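Local coordinates for protein polygalacturonase (Pectobacterium carotovorum subsp. carotovorum, PDB 1BHE) that hydrolyses the alpha-1,4 links between galacturonic acid units of polygalacturonic acid and takes part in the maceration and soft rot of plant tissue, at residues R4-P9 / G184-K189. Numbering follows the deposited sequence.
Sequences RTVSEP and GFTAWK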
# COMPACT_ATOMS: atom_id res chain seq x y z
N ARG A 4 5.77 6.54 -17.86
CA ARG A 4 4.84 7.55 -18.32
C ARG A 4 5.27 8.95 -17.91
O ARG A 4 5.99 9.12 -16.93
CB ARG A 4 3.45 7.32 -17.70
CG ARG A 4 2.84 5.95 -17.93
CD ARG A 4 1.57 5.81 -17.11
NE ARG A 4 1.85 5.99 -15.68
CZ ARG A 4 0.94 6.29 -14.77
NH1 ARG A 4 -0.33 6.44 -15.10
NH2 ARG A 4 1.30 6.45 -13.50
N THR A 5 4.74 9.95 -18.62
CA THR A 5 4.91 11.33 -18.17
C THR A 5 3.76 11.57 -17.19
O THR A 5 2.61 11.26 -17.50
CB THR A 5 4.86 12.37 -19.29
OG1 THR A 5 3.76 12.10 -20.17
CG2 THR A 5 6.15 12.32 -20.08
N VAL A 6 4.09 11.93 -15.96
CA VAL A 6 3.09 12.09 -14.91
C VAL A 6 3.13 13.50 -14.33
O VAL A 6 4.16 13.89 -13.76
CB VAL A 6 3.27 11.08 -13.77
CG1 VAL A 6 2.20 11.29 -12.69
CG2 VAL A 6 3.20 9.64 -14.28
N SER A 7 2.02 14.22 -14.44
CA SER A 7 1.95 15.57 -13.86
C SER A 7 0.77 15.59 -12.89
O SER A 7 0.05 14.59 -12.83
CB SER A 7 1.84 16.64 -14.94
OG SER A 7 0.69 16.45 -15.74
N GLU A 8 0.66 16.61 -12.05
CA GLU A 8 -0.37 16.61 -11.02
C GLU A 8 -1.76 16.38 -11.60
O GLU A 8 -2.19 17.02 -12.55
CB GLU A 8 -0.38 17.93 -10.24
CG GLU A 8 -1.23 17.92 -8.98
CD GLU A 8 -0.93 19.03 -8.00
OE1 GLU A 8 -0.01 19.84 -8.22
OE2 GLU A 8 -1.62 19.11 -6.95
N PRO A 9 -2.50 15.44 -11.00
CA PRO A 9 -3.85 15.13 -11.40
C PRO A 9 -4.77 16.35 -11.31
O PRO A 9 -4.56 17.26 -10.52
CB PRO A 9 -4.31 14.10 -10.36
CG PRO A 9 -3.04 13.46 -9.91
CD PRO A 9 -2.05 14.61 -9.85
N GLY A 184 -0.25 1.64 -14.93
CA GLY A 184 -0.57 3.07 -14.82
C GLY A 184 -1.37 3.35 -13.55
O GLY A 184 -2.58 3.14 -13.51
N PHE A 185 -0.67 3.79 -12.51
CA PHE A 185 -1.30 4.13 -11.25
C PHE A 185 -0.54 5.33 -10.68
O PHE A 185 0.68 5.27 -10.56
CB PHE A 185 -1.28 2.99 -10.24
CG PHE A 185 -1.71 3.36 -8.85
CD1 PHE A 185 -3.05 3.52 -8.53
CD2 PHE A 185 -0.77 3.57 -7.85
CE1 PHE A 185 -3.45 3.86 -7.25
CE2 PHE A 185 -1.17 3.92 -6.57
CZ PHE A 185 -2.51 4.06 -6.26
N THR A 186 -1.28 6.38 -10.37
CA THR A 186 -0.68 7.59 -9.80
C THR A 186 -1.38 7.93 -8.48
O THR A 186 -2.59 8.16 -8.49
CB THR A 186 -0.80 8.78 -10.76
OG1 THR A 186 -0.01 8.54 -11.94
CG2 THR A 186 -0.31 10.09 -10.13
N ALA A 187 -0.61 7.96 -7.40
CA ALA A 187 -1.11 8.40 -6.10
C ALA A 187 -0.36 9.71 -5.82
O ALA A 187 0.87 9.72 -5.86
CB ALA A 187 -0.89 7.39 -5.00
N TRP A 188 -1.08 10.81 -5.67
CA TRP A 188 -0.46 12.13 -5.52
C TRP A 188 -1.20 12.90 -4.44
O TRP A 188 -2.43 12.92 -4.44
CB TRP A 188 -0.52 12.84 -6.86
CG TRP A 188 0.23 14.12 -7.00
CD1 TRP A 188 0.14 15.24 -6.23
CD2 TRP A 188 1.18 14.42 -8.04
NE1 TRP A 188 0.98 16.22 -6.71
CE2 TRP A 188 1.63 15.74 -7.82
CE3 TRP A 188 1.69 13.70 -9.12
CZ2 TRP A 188 2.58 16.34 -8.64
CZ3 TRP A 188 2.63 14.30 -9.94
CH2 TRP A 188 3.06 15.62 -9.70
N LYS A 189 -0.48 13.44 -3.45
CA LYS A 189 -1.14 14.11 -2.33
C LYS A 189 -2.10 13.17 -1.62
O LYS A 189 -3.18 13.55 -1.19
CB LYS A 189 -1.81 15.41 -2.77
CG LYS A 189 -0.82 16.57 -2.81
CD LYS A 189 -1.38 17.79 -3.54
CE LYS A 189 -0.38 18.95 -3.52
NZ LYS A 189 -0.84 20.05 -4.42
O HOH W 1 2.04 18.93 -6.21
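With CG trans to the backbone N in both residues (chi1 -169° in Glu-8 and a similar value in Trp-188), the glutamate chain runs across the indole at about a right angle. Glu-8 CA stands 3.7 Å from the centroid of the six-membered ring of Trp-188, only 6° off its normal, a CH-pi contact. Pro-9 CD lies off centre over the five-membered ring of Trp-188, on the same face as Glu-8 CA and 4.0 Å from the centroid, a second CH-pi contact, while Val-6 CG1 meets the indole edge. At the far end of Glu-8, OE2 forms a salt bridge with Lys-189 NZ (2.8 Å) on its syn side and also a hydrogen bond with the Tyr-165 hydroxyl. One water accepts from Trp-188 NE1 at 3.0 Å and donates weakly to Glu-8 OE1. At the opposite end of the segments, the bent Arg-4 chain lays one guanidinium face over Gly-184, with NH1 3.4 Å from CA of that glycine. Arg-4 NH2 donates to Thr-186 OG1 at 2.9 Å, through a bent bond (132°) tilted from the guanidinium plane; Asp-2 forms a salt bridge with the same nitrogen. The N-terminal segment 4-9 lies along the outside of the right-handed parallel beta-helix of family 28, over strand 183-193, with Val-6 touching strand 210-215 and Pro-9 strand 162-165.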